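Side-chain contacts in NRPS (Penicillium fellutanum, PDB 6NKI), which is a Rossmann-fold member of the Male sterility protein family, part of a nonribosomal peptide synthetase, and binds NADPH: residues 24-29 and 35-40; 64-69 and 82-87. All coordinates share one frame; numbering follows the deposited sequence.

Contact 1: 24-29 and 35-40; sequences LFLTGA and THILHQ. With NDP (NADPH dihydro-nicotinamide-adenine-dinucleotide phosphate), chain B.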
ATOM      1  N   LEU A  24     -19.879  -0.875  17.588  1.00125.87           N
ATOM      2  CA  LEU A  24     -19.735  -2.193  16.922  1.00115.45           C
ATOM      3  C   LEU A  24     -19.029  -3.184  17.844  1.00 98.71           C
ATOM      4  O   LEU A  24     -18.395  -2.767  18.821  1.00 96.87           O
ATOM      5  CB  LEU A  24     -19.102  -2.087  15.531  1.00119.79           C
ATOM      6  CG  LEU A  24     -17.686  -1.533  15.463  1.00124.99           C
ATOM      7  CD1 LEU A  24     -16.682  -2.609  15.820  1.00130.26           C
ATOM      8  CD2 LEU A  24     -17.411  -0.989  14.075  1.00126.72           C
ATOM      9  N   PHE A  25     -19.187  -4.455  17.509  1.00 88.68           N
ATOM     10  CA  PHE A  25     -18.753  -5.598  18.304  1.00 88.22           C
ATOM     11  C   PHE A  25     -17.712  -6.402  17.546  1.00 88.75           C
ATOM     12  O   PHE A  25     -17.865  -6.686  16.352  1.00 84.24           O
ATOM     13  CB  PHE A  25     -19.956  -6.516  18.719  1.00 94.17           C
ATOM     14  CG  PHE A  25     -19.541  -7.862  19.261  1.00 93.34           C
ATOM     15  CD1 PHE A  25     -18.959  -7.982  20.524  1.00 93.12           C
ATOM     16  CD2 PHE A  25     -19.734  -9.010  18.502  1.00 92.27           C
ATOM     17  CE1 PHE A  25     -18.563  -9.224  21.011  1.00 93.72           C
ATOM     18  CE2 PHE A  25     -19.357 -10.259  18.985  1.00 93.06           C
ATOM     19  CZ  PHE A  25     -18.772 -10.366  20.237  1.00 95.84           C
ATOM     20  N   LEU A  26     -16.667  -6.791  18.263  1.00 90.12           N
ATOM     21  CA  LEU A  26     -15.482  -7.368  17.654  1.00 90.63           C
ATOM     22  C   LEU A  26     -15.029  -8.578  18.447  1.00 89.20           C
ATOM     23  O   LEU A  26     -14.874  -8.497  19.665  1.00 83.52           O
ATOM     24  CB  LEU A  26     -14.342  -6.336  17.615  1.00 91.76           C
ATOM     25  CG  LEU A  26     -12.993  -6.732  17.023  1.00 87.02           C
ATOM     26  CD1 LEU A  26     -13.152  -6.972  15.529  1.00 85.62           C
ATOM     27  CD2 LEU A  26     -11.946  -5.636  17.312  1.00 84.69           C
ATOM     28  N   THR A  27     -14.768  -9.674  17.749  1.00 95.39           N
ATOM     29  CA  THR A  27     -14.029 -10.795  18.306  1.00104.94           C
ATOM     30  C   THR A  27     -12.647 -10.878  17.658  1.00113.78           C
ATOM     31  O   THR A  27     -12.442 -10.402  16.537  1.00127.74           O
ATOM     32  CB  THR A  27     -14.800 -12.109  18.114  1.00110.08           C
ATOM     33  OG1 THR A  27     -14.021 -13.196  18.632  1.00116.45           O
ATOM     34  CG2 THR A  27     -15.137 -12.340  16.649  1.00106.01           C
ATOM     35  N   GLY A  28     -11.687 -11.449  18.379  1.00108.27           N
ATOM     36  CA  GLY A  28     -10.374 -11.667  17.799  1.00105.43           C
ATOM     37  C   GLY A  28      -9.384 -10.552  18.011  1.00 96.89           C
ATOM     38  O   GLY A  28      -8.339 -10.541  17.358  1.00 87.49           O
ATOM     39  N   ALA A  29      -9.680  -9.622  18.921  1.00 95.66           N
ATOM     40  CA  ALA A  29      -8.844  -8.441  19.109  1.00 85.98           C
ATOM     41  C   ALA A  29      -7.470  -8.766  19.673  1.00 83.13           C
ATOM     42  O   ALA A  29      -6.545  -7.957  19.536  1.00 83.36           O
ATOM     43  CB  ALA A  29      -9.546  -7.452  20.036  1.00 82.89           C
ATOM     44  N   THR A  35      -6.138  -7.121  16.461  1.00 73.15           N
ATOM     45  CA  THR A  35      -5.673  -5.939  17.179  1.00 80.80           C
ATOM     46  C   THR A  35      -5.527  -4.743  16.244  1.00 77.90           C
ATOM     47  O   THR A  35      -5.651  -3.592  16.691  1.00 71.00           O
ATOM     48  CB  THR A  35      -4.352  -6.217  17.904  1.00 84.93           C
ATOM     49  OG1 THR A  35      -4.041  -5.100  18.750  1.00 85.28           O
ATOM     50  CG2 THR A  35      -3.187  -6.462  16.917  1.00 78.93           C
ATOM     51  N   HIS A  36      -5.276  -4.987  14.950  1.00 78.00           N
ATOM     52  CA  HIS A  36      -5.161  -3.869  14.018  1.00 82.47           C
ATOM     53  C   HIS A  36      -6.523  -3.348  13.590  1.00 78.23           C
ATOM     54  O   HIS A  36      -6.705  -2.127  13.424  1.00 74.57           O
ATOM     55  CB  HIS A  36      -4.323  -4.251  12.790  1.00 87.12           C
ATOM     56  CG  HIS A  36      -2.858  -4.339  13.078  1.00 96.59           C
ATOM     57  ND1 HIS A  36      -2.219  -5.529  13.365  1.00 94.97           N
ATOM     58  CD2 HIS A  36      -1.915  -3.372  13.180  1.00 94.11           C
ATOM     59  CE1 HIS A  36      -0.944  -5.295  13.609  1.00 93.19           C
ATOM     60  NE2 HIS A  36      -0.734  -3.994  13.506  1.00 97.06           N
ATOM     61  N   ILE A  37      -7.485  -4.261  13.404  1.00 79.21           N
ATOM     62  CA  ILE A  37      -8.863  -3.827  13.240  1.00 78.36           C
ATOM     63  C   ILE A  37      -9.266  -2.976  14.432  1.00 71.34           C
ATOM     64  O   ILE A  37      -9.819  -1.883  14.271  1.00 70.69           O
ATOM     65  CB  ILE A  37      -9.790  -5.034  13.055  1.00 77.92           C
ATOM     66  CG1 ILE A  37      -9.344  -5.857  11.850  1.00 77.13           C
ATOM     67  CG2 ILE A  37     -11.247  -4.573  12.892  1.00 72.61           C
ATOM     68  CD1 ILE A  37     -10.040  -7.212  11.779  1.00 79.79           C
ATOM     69  N   LEU A  38      -8.908  -3.420  15.635  1.00 71.61           N
ATOM     70  CA  LEU A  38      -9.230  -2.654  16.831  1.00 80.05           C
ATOM     71  C   LEU A  38      -8.633  -1.250  16.749  1.00 79.74           C
ATOM     72  O   LEU A  38      -9.359  -0.250  16.796  1.00 70.24           O
ATOM     73  CB  LEU A  38      -8.758  -3.412  18.080  1.00 79.11           C
ATOM     74  CG  LEU A  38      -9.162  -2.722  19.379  1.00 72.10           C
ATOM     75  CD1 LEU A  38     -10.667  -2.702  19.463  1.00 78.18           C
ATOM     76  CD2 LEU A  38      -8.533  -3.314  20.623  1.00 72.99           C
ATOM     77  N   HIS A  39      -7.307  -1.175  16.590  1.00 86.51           N
ATOM     78  CA  HIS A  39      -6.592   0.089  16.378  1.00 84.03           C
ATOM     79  C   HIS A  39      -7.313   1.014  15.399  1.00 75.59           C
ATOM     80  O   HIS A  39      -7.574   2.187  15.703  1.00 68.98           O
ATOM     81  CB  HIS A  39      -5.201  -0.226  15.862  1.00 86.81           C
ATOM     82  CG  HIS A  39      -4.343   0.975  15.677  1.00 94.43           C
ATOM     83  ND1 HIS A  39      -3.307   1.008  14.772  1.00 93.31           N
ATOM     84  CD2 HIS A  39      -4.338   2.171  16.307  1.00 98.53           C
ATOM     85  CE1 HIS A  39      -2.723   2.188  14.832  1.00 95.07           C
ATOM     86  NE2 HIS A  39      -3.325   2.910  15.760  1.00 96.20           N
ATOM     87  N   GLN A  40      -7.674   0.494  14.223  1.00 74.59           N
ATOM     88  CA  GLN A  40      -8.180   1.404  13.207  1.00 84.94           C
ATOM     89  C   GLN A  40      -9.626   1.808  13.460  1.00 87.64           C
ATOM     90  O   GLN A  40     -10.036   2.895  13.042  1.00 85.92           O
ATOM     91  CB  GLN A  40      -8.008   0.800  11.816  1.00 94.77           C
ATOM     92  CG  GLN A  40      -6.566   0.642  11.393  1.00 99.81           C
ATOM     93  CD  GLN A  40      -6.436   0.018  10.024  1.00103.45           C
ATOM     94  OE1 GLN A  40      -7.431  -0.213   9.341  1.00110.87           O
ATOM     95  NE2 GLN A  40      -5.210  -0.312   9.640  1.00100.06           N
TER
HETATM   96  PA  NDP B2501      -4.300 -16.652  17.288  1.00169.33           P
HETATM   97  O1A NDP B2501      -4.414 -18.005  16.647  1.00169.39           O
HETATM   98  O2A NDP B2501      -4.055 -16.557  18.771  1.00169.53           O
HETATM   99  O5B NDP B2501      -5.551 -15.607  16.857  1.00164.84           O
HETATM  100  C5B NDP B2501      -6.748 -16.297  16.948  1.00164.22           C
HETATM  101  C4B NDP B2501      -7.765 -15.444  17.711  1.00160.51           C
HETATM  102  O4B NDP B2501      -8.901 -16.291  18.035  1.00162.61           O
HETATM  103  C3B NDP B2501      -7.151 -14.885  18.984  1.00156.95           C
HETATM  104  O3B NDP B2501      -7.674 -13.619  19.209  1.00155.14           O
HETATM  105  C2B NDP B2501      -7.679 -15.827  20.124  1.00157.46           C
HETATM  106  O2B NDP B2501      -7.860 -15.220  21.329  1.00151.21           O
HETATM  107  C1B NDP B2501      -9.082 -16.247  19.466  1.00162.49           C
HETATM  108  N9A NDP B2501      -9.567 -17.591  19.948  1.00167.48           N
HETATM  109  C8A NDP B2501      -8.988 -18.867  19.760  1.00169.45           C
HETATM  110  N7A NDP B2501      -9.701 -19.869  20.337  1.00173.14           N
HETATM  111  C5A NDP B2501     -10.796 -19.205  20.931  1.00174.02           C
HETATM  112  C6A NDP B2501     -11.899 -19.668  21.682  1.00177.47           C
HETATM  113  N6A NDP B2501     -12.056 -21.009  21.963  1.00182.01           N
HETATM  114  N1A NDP B2501     -12.846 -18.807  22.162  1.00176.86           N
HETATM  115  C2A NDP B2501     -12.637 -17.487  21.860  1.00172.90           C
HETATM  116  N3A NDP B2501     -11.664 -16.896  21.166  1.00169.93           N
HETATM  117  C4A NDP B2501     -10.727 -17.792  20.698  1.00170.03           C
HETATM  118  O3  NDP B2501      -2.962 -15.938  16.562  1.00170.10           O
HETATM  119  PN  NDP B2501      -2.895 -16.288  14.985  1.00173.67           P
HETATM  120  O1N NDP B2501      -1.858 -15.453  14.340  1.00170.84           O
HETATM  121  O2N NDP B2501      -2.945 -17.783  14.746  1.00176.39           O
HETATM  122  O5D NDP B2501      -4.418 -15.744  14.086  1.00174.22           O
HETATM  123  C5D NDP B2501      -4.701 -14.347  14.213  1.00173.83           C
HETATM  124  C4D NDP B2501      -5.261 -13.710  12.849  1.00172.63           C
HETATM  125  O4D NDP B2501      -4.263 -13.746  11.818  1.00171.50           O
HETATM  126  C3D NDP B2501      -6.492 -14.483  12.293  1.00174.41           C
HETATM  127  O3D NDP B2501      -7.594 -13.600  12.217  1.00173.59           O
HETATM  128  C2D NDP B2501      -6.111 -14.987  10.872  1.00173.44           C
HETATM  129  O2D NDP B2501      -7.053 -14.632   9.876  1.00173.46           O
HETATM  130  C1D NDP B2501      -4.847 -14.229  10.567  1.00169.84           C
HETATM  131  N1N NDP B2501      -3.718 -15.065   9.936  1.00166.06           N
HETATM  132  C2N NDP B2501      -2.464 -14.601  10.201  1.00160.28           C
HETATM  133  C3N NDP B2501      -1.355 -15.219   9.770  1.00156.49           C
HETATM  134  C7N NDP B2501      -0.176 -14.464  10.125  1.00147.64           C
HETATM  135  O7N NDP B2501       0.027 -13.898  11.195  1.00148.00           O
HETATM  136  N7N NDP B2501       0.693 -14.287   9.097  1.00137.36           N
HETATM  137  C4N NDP B2501      -1.377 -16.527   8.965  1.00161.20           C
HETATM  138  C5N NDP B2501      -2.781 -16.898   8.576  1.00164.96           C
HETATM  139  C6N NDP B2501      -3.865 -16.206   9.038  1.00166.40           C
HETATM  140  P2B NDP B2501      -6.513 -15.578  22.582  1.00145.88           P
HETATM  141  O1X NDP B2501      -6.946 -14.646  23.671  1.00143.47           O
HETATM  142  O2X NDP B2501      -6.668 -17.080  22.844  1.00149.17           O
HETATM  143  O3X NDP B2501      -5.357 -15.151  21.732  1.00141.66           O

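Contact 2: 64-69 and 82-87; sequences ARIIQA and RLIQVW. With NDP (NADPH dihydro-nicotinamide-adenine-dinucleotide phosphate), chain B.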
ATOM      1  N   ALA A  64      -6.543  -6.665  29.890  1.00108.87           N
ATOM      2  CA  ALA A  64      -5.094  -6.804  29.974  1.00108.19           C
ATOM      3  C   ALA A  64      -4.525  -7.524  28.755  1.00106.56           C
ATOM      4  O   ALA A  64      -3.501  -7.108  28.199  1.00105.42           O
ATOM      5  CB  ALA A  64      -4.737  -7.544  31.255  1.00109.46           C
ATOM      6  N   ARG A  65      -5.191  -8.600  28.315  1.00107.03           N
ATOM      7  CA  ARG A  65      -4.709  -9.363  27.168  1.00108.33           C
ATOM      8  C   ARG A  65      -4.834  -8.589  25.863  1.00 99.55           C
ATOM      9  O   ARG A  65      -4.099  -8.865  24.906  1.00 95.78           O
ATOM     10  CB  ARG A  65      -5.465 -10.685  27.047  1.00119.90           C
ATOM     11  CG  ARG A  65      -5.145 -11.732  28.096  1.00134.80           C
ATOM     12  CD  ARG A  65      -6.004 -12.949  27.814  1.00148.26           C
ATOM     13  NE  ARG A  65      -5.692 -13.523  26.505  1.00156.59           N
ATOM     14  CZ  ARG A  65      -4.858 -14.539  26.305  1.00168.65           C
ATOM     15  NH1 ARG A  65      -4.272 -15.137  27.339  1.00175.73           N
ATOM     16  NH2 ARG A  65      -4.638 -14.982  25.074  1.00167.23           N
ATOM     17  N   ILE A  66      -5.778  -7.652  25.781  1.00 98.06           N
ATOM     18  CA  ILE A  66      -5.904  -6.851  24.570  1.00 98.48           C
ATOM     19  C   ILE A  66      -5.072  -5.576  24.639  1.00 91.03           C
ATOM     20  O   ILE A  66      -4.764  -4.994  23.588  1.00 83.90           O
ATOM     21  CB  ILE A  66      -7.382  -6.548  24.248  1.00105.71           C
ATOM     22  CG1 ILE A  66      -8.065  -5.846  25.409  1.00117.50           C
ATOM     23  CG2 ILE A  66      -8.124  -7.821  23.864  1.00110.59           C
ATOM     24  CD1 ILE A  66      -9.497  -5.557  25.165  1.00119.06           C
ATOM     25  N   ILE A  67      -4.660  -5.155  25.835  1.00 93.51           N
ATOM     26  CA  ILE A  67      -3.574  -4.191  25.909  1.00 97.71           C
ATOM     27  C   ILE A  67      -2.281  -4.828  25.407  1.00102.65           C
ATOM     28  O   ILE A  67      -1.555  -4.237  24.601  1.00 98.41           O
ATOM     29  CB  ILE A  67      -3.406  -3.647  27.338  1.00 98.52           C
ATOM     30  CG1 ILE A  67      -4.738  -3.219  27.914  1.00 99.50           C
ATOM     31  CG2 ILE A  67      -2.551  -2.395  27.324  1.00 98.32           C
ATOM     32  CD1 ILE A  67      -5.421  -2.276  27.078  1.00 98.29           C
ATOM     33  N   GLN A  68      -1.976  -6.055  25.874  1.00109.91           N
ATOM     34  CA  GLN A  68      -0.677  -6.636  25.541  1.00114.21           C
ATOM     35  C   GLN A  68      -0.575  -6.939  24.061  1.00105.95           C
ATOM     36  O   GLN A  68       0.529  -6.932  23.508  1.00102.03           O
ATOM     37  CB  GLN A  68      -0.393  -7.930  26.295  1.00129.32           C
ATOM     38  CG  GLN A  68      -0.921  -9.190  25.602  1.00142.05           C
ATOM     39  CD  GLN A  68      -0.469 -10.480  26.264  1.00156.33           C
ATOM     40  OE1 GLN A  68       0.200 -10.460  27.297  1.00157.01           O
ATOM     41  NE2 GLN A  68      -0.786 -11.612  25.635  1.00162.70           N
ATOM     42  N   ALA A  69      -1.706  -7.224  23.411  1.00103.06           N
ATOM     43  CA  ALA A  69      -1.686  -7.386  21.966  1.00 99.90           C
ATOM     44  C   ALA A  69      -1.482  -6.050  21.269  1.00 96.10           C
ATOM     45  O   ALA A  69      -0.964  -6.023  20.148  1.00 92.27           O
ATOM     46  CB  ALA A  69      -2.974  -8.067  21.484  1.00 94.76           C
ATOM     47  N   ARG A  82     -11.119   4.536  27.120  1.00107.80           N
ATOM     48  CA  ARG A  82     -12.453   5.117  27.283  1.00111.88           C
ATOM     49  C   ARG A  82     -13.411   4.764  26.150  1.00104.72           C
ATOM     50  O   ARG A  82     -14.591   5.122  26.229  1.00 98.92           O
ATOM     51  CB  ARG A  82     -12.371   6.638  27.404  1.00117.87           C
ATOM     52  CG  ARG A  82     -12.002   7.338  26.108  1.00120.17           C
ATOM     53  CD  ARG A  82     -11.979   8.829  26.326  1.00124.58           C
ATOM     54  NE  ARG A  82     -10.842   9.229  27.137  1.00128.99           N
ATOM     55  CZ  ARG A  82     -10.786  10.362  27.821  1.00136.46           C
ATOM     56  NH1 ARG A  82     -11.825  11.179  27.831  1.00143.00           N
ATOM     57  NH2 ARG A  82      -9.713  10.660  28.532  1.00138.85           N
ATOM     58  N   LEU A  83     -12.934   4.085  25.106  1.00104.33           N
ATOM     59  CA  LEU A  83     -13.755   3.675  23.972  1.00107.38           C
ATOM     60  C   LEU A  83     -14.034   2.180  23.946  1.00106.75           C
ATOM     61  O   LEU A  83     -14.747   1.701  23.055  1.00 99.79           O
ATOM     62  CB  LEU A  83     -13.081   4.080  22.650  1.00108.28           C
ATOM     63  CG  LEU A  83     -13.430   5.394  21.960  1.00110.09           C
ATOM     64  CD1 LEU A  83     -14.847   5.295  21.489  1.00112.93           C
ATOM     65  CD2 LEU A  83     -13.252   6.602  22.866  1.00112.53           C
ATOM     66  N   ILE A  84     -13.503   1.432  24.895  1.00118.90           N
ATOM     67  CA  ILE A  84     -13.462  -0.018  24.807  1.00123.62           C
ATOM     68  C   ILE A  84     -14.272  -0.622  25.951  1.00123.45           C
ATOM     69  O   ILE A  84     -14.201  -0.161  27.097  1.00124.51           O
ATOM     70  CB  ILE A  84     -11.994  -0.493  24.808  1.00126.75           C
ATOM     71  CG1 ILE A  84     -11.875  -1.958  24.421  1.00130.29           C
ATOM     72  CG2 ILE A  84     -11.334  -0.247  26.146  1.00129.87           C
ATOM     73  CD1 ILE A  84     -10.448  -2.304  24.040  1.00135.42           C
ATOM     74  N   GLN A  85     -15.094  -1.614  25.623  1.00124.50           N
ATOM     75  CA  GLN A  85     -15.774  -2.414  26.633  1.00123.93           C
ATOM     76  C   GLN A  85     -15.534  -3.880  26.326  1.00113.99           C
ATOM     77  O   GLN A  85     -15.694  -4.319  25.180  1.00110.73           O
ATOM     78  CB  GLN A  85     -17.271  -2.110  26.707  1.00131.78           C
ATOM     79  CG  GLN A  85     -17.556  -0.746  27.291  1.00138.59           C
ATOM     80  CD  GLN A  85     -19.033  -0.508  27.535  1.00146.95           C
ATOM     81  OE1 GLN A  85     -19.876  -1.368  27.252  1.00151.08           O
ATOM     82  NE2 GLN A  85     -19.357   0.669  28.058  1.00152.07           N
ATOM     83  N   VAL A  86     -15.149  -4.630  27.339  1.00109.69           N
ATOM     84  CA  VAL A  86     -14.752  -6.013  27.159  1.00110.62           C
ATOM     85  C   VAL A  86     -15.909  -6.907  27.590  1.00113.14           C
ATOM     86  O   VAL A  86     -16.485  -6.720  28.671  1.00112.55           O
ATOM     87  CB  VAL A  86     -13.472  -6.312  27.954  1.00114.65           C
ATOM     88  CG1 VAL A  86     -13.092  -7.753  27.819  1.00114.88           C
ATOM     89  CG2 VAL A  86     -12.351  -5.425  27.463  1.00110.37           C
ATOM     90  N   TRP A  87     -16.265  -7.862  26.740  1.00112.66           N
ATOM     91  CA  TRP A  87     -17.283  -8.853  27.076  1.00112.92           C
ATOM     92  C   TRP A  87     -16.649 -10.220  27.215  1.00111.81           C
ATOM     93  O   TRP A  87     -16.234 -10.817  26.191  1.00104.47           O
ATOM     94  CB  TRP A  87     -18.387  -8.911  26.025  1.00113.26           C
ATOM     95  CG  TRP A  87     -19.303  -7.740  25.959  1.00101.51           C
ATOM     96  CD1 TRP A  87     -19.381  -6.686  26.823  1.00106.37           C
ATOM     97  CD2 TRP A  87     -20.274  -7.508  24.952  1.00101.88           C
ATOM     98  NE1 TRP A  87     -20.354  -5.807  26.408  1.00103.80           N
ATOM     99  CE2 TRP A  87     -20.912  -6.294  25.255  1.00103.33           C
ATOM    100  CE3 TRP A  87     -20.670  -8.216  23.821  1.00101.45           C
ATOM    101  CZ2 TRP A  87     -21.915  -5.778  24.466  1.00104.37           C
ATOM    102  CZ3 TRP A  87     -21.669  -7.699  23.039  1.00102.42           C
ATOM    103  CH2 TRP A  87     -22.281  -6.496  23.363  1.00103.89           C
TER
HETATM  104  PA  NDP B2501      -4.300 -16.652  17.288  1.00169.33           P
HETATM  105  O1A NDP B2501      -4.414 -18.005  16.647  1.00169.39           O
HETATM  106  O2A NDP B2501      -4.055 -16.557  18.771  1.00169.53           O
HETATM  107  O5B NDP B2501      -5.551 -15.607  16.857  1.00164.84           O
HETATM  108  C5B NDP B2501      -6.748 -16.297  16.948  1.00164.22           C
HETATM  109  C4B NDP B2501      -7.765 -15.444  17.711  1.00160.51           C
HETATM  110  O4B NDP B2501      -8.901 -16.291  18.035  1.00162.61           O
HETATM  111  C3B NDP B2501      -7.151 -14.885  18.984  1.00156.95           C
HETATM  112  O3B NDP B2501      -7.674 -13.619  19.209  1.00155.14           O
HETATM  113  C2B NDP B2501      -7.679 -15.827  20.124  1.00157.46           C
HETATM  114  O2B NDP B2501      -7.860 -15.220  21.329  1.00151.21           O
HETATM  115  C1B NDP B2501      -9.082 -16.247  19.466  1.00162.49           C
HETATM  116  N9A NDP B2501      -9.567 -17.591  19.948  1.00167.48           N
HETATM  117  C8A NDP B2501      -8.988 -18.867  19.760  1.00169.45           C
HETATM  118  N7A NDP B2501      -9.701 -19.869  20.337  1.00173.14           N
HETATM  119  C5A NDP B2501     -10.796 -19.205  20.931  1.00174.02           C
HETATM  120  C6A NDP B2501     -11.899 -19.668  21.682  1.00177.47           C
HETATM  121  N6A NDP B2501     -12.056 -21.009  21.963  1.00182.01           N
HETATM  122  N1A NDP B2501     -12.846 -18.807  22.162  1.00176.86           N
HETATM  123  C2A NDP B2501     -12.637 -17.487  21.860  1.00172.90           C
HETATM  124  N3A NDP B2501     -11.664 -16.896  21.166  1.00169.93           N
HETATM  125  C4A NDP B2501     -10.727 -17.792  20.698  1.00170.03           C
HETATM  126  O3  NDP B2501      -2.962 -15.938  16.562  1.00170.10           O
HETATM  127  PN  NDP B2501      -2.895 -16.288  14.985  1.00173.67           P
HETATM  128  O1N NDP B2501      -1.858 -15.453  14.340  1.00170.84           O
HETATM  129  O2N NDP B2501      -2.945 -17.783  14.746  1.00176.39           O
HETATM  130  O5D NDP B2501      -4.418 -15.744  14.086  1.00174.22           O
HETATM  131  C5D NDP B2501      -4.701 -14.347  14.213  1.00173.83           C
HETATM  132  C4D NDP B2501      -5.261 -13.710  12.849  1.00172.63           C
HETATM  133  O4D NDP B2501      -4.263 -13.746  11.818  1.00171.50           O
HETATM  134  C3D NDP B2501      -6.492 -14.483  12.293  1.00174.41           C
HETATM  135  O3D NDP B2501      -7.594 -13.600  12.217  1.00173.59           O
HETATM  136  C2D NDP B2501      -6.111 -14.987  10.872  1.00173.44           C
HETATM  137  O2D NDP B2501      -7.053 -14.632   9.876  1.00173.46           O
HETATM  138  C1D NDP B2501      -4.847 -14.229  10.567  1.00169.84           C
HETATM  139  N1N NDP B2501      -3.718 -15.065   9.936  1.00166.06           N
HETATM  140  C2N NDP B2501      -2.464 -14.601  10.201  1.00160.28           C
HETATM  141  C3N NDP B2501      -1.355 -15.219   9.770  1.00156.49           C
HETATM  142  C7N NDP B2501      -0.176 -14.464  10.125  1.00147.64           C
HETATM  143  O7N NDP B2501       0.027 -13.898  11.195  1.00148.00           O
HETATM  144  N7N NDP B2501       0.693 -14.287   9.097  1.00137.36           N
HETATM  145  C4N NDP B2501      -1.377 -16.527   8.965  1.00161.20           C
HETATM  146  C5N NDP B2501      -2.781 -16.898   8.576  1.00164.96           C
HETATM  147  C6N NDP B2501      -3.865 -16.206   9.038  1.00166.40           C
HETATM  148  P2B NDP B2501      -6.513 -15.578  22.582  1.00145.88           P
HETATM  149  O1X NDP B2501      -6.946 -14.646  23.671  1.00143.47           O
HETATM  150  O2X NDP B2501      -6.668 -17.080  22.844  1.00149.17           O
HETATM  151  O3X NDP B2501      -5.357 -15.151  21.732  1.00141.66           O

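Contact 1: 24-29 and 35-40
Thr35, which touches Ala29 where the first strand of a Rossmann fold turns into its first helix, has its hydroxyl OG1 hydrogen-bonded to the indole NE1 of Trp75. A chi1 of -171° sets OG1 beside the carbonyl carbon, trans to the main-chain nitrogen, and in this position it bonds Trp75. The backbone N of Thr35 is 3.2 Å from Ala29 O, but its angle is too poor for a hydrogen bond, and no hydrogen bond joins the two segments.

Apolar side chains hold strand and helix together. Leu26 points toward the helix with CG opposite its own amide nitrogen (chi1 180°), and its two methyls are divided between two successive helix residues. Leu26 CD1 goes to Ile37 CG2 at 4.0 Å, while Leu26 CD2 lies 3.9 Å from Leu38 CD1 and 4.0 Å from Leu38 CB, each pair of side chains meeting at a slant. All the touching residues are buried. The neighbours of Leu26 and Leu38 on the sheet are apolar too: Leu26 packs on Ile124 of the neighbouring strand 122-125, and Leu38 reaches Val50 and Val52 of strand 47-54.

Between strand and helix runs the glycine-rich turn, whose sequence fits the GxxGxxG pattern of this clan. Gly28 takes a left-handed backbone conformation with phi at 91°, and its CA is 3.6 Å from the ribose oxygen O3B of NADPH. Thr30 OG1 is hydrogen-bonded to the same ligand. Ala29 closes the arrangement on the helix side, its CB standing 4.3 Å from Leu38 CD2.

Contact 2: 64-69 and 82-87
Ile66 meets both Ile84 and Val86 with a single methyl, and that is the close-packed part of this contact. Its CD1 lies 3.6 Å from Ile84 CD1, where the two side chains come tip to tip, and 3.7 Å from Val86 CG2, where they slide past one another in opposite directions. The backbones stay far apart, the CA atoms of Ile66 and Val86 being 9.3 Å from each other, and the side chains span the gap. With chi1 at 57°, CG1 of Ile66 stands between the backbone N and the carbonyl carbon, and the branch runs on extended (chi2 -179°) to carry CD1 across from the helix.

Away from this point the contact is loose. Ile66 is buried, but Ile84 and Val86 are partly exposed, and Ile66 CD1 alone carries the helix's side. Next to it, Arg65 bends at chi3 and turns its guanidinium to the phosphate at P2B of NADPH. Arg65 NH2 makes a 2.7 Å hydrogen bond to NADPH O1X and NE a longer one, both weak in angle, while O3X sits at the guanidinium edge in its plane. Such a pairing would probably help balance the phosphate charge.

Helix 59-72 thus packs over edge strand 84-88 and its neighbour 47-54, where Ile66 and Val86 both touch Val52.

In the fold
The centres of the two contacts are about 10 Å apart, and they follow one another along the chain. Contact 1 belongs to the unit strand 22-27, helix 32-43, strand 47-54; contact 2 to the next, strand 47-54, helix 59-72, strand 84-88. These beta-alpha-beta units share strand 47-54, which lies between the other two in the parallel sheet. Contact 1 meets contact 2 on the side of helices 32-43 and 59-72 through Leu38 CD2 and Ile84 CD1, 4.0 Å apart; on the opposite face of the sheet the rings of Phe25 and Trp87 touch. NADPH is approached by both, near a ribose in contact 1 and at a phosphate in contact 2, so consecutive units both contribute to one NADPH pocket.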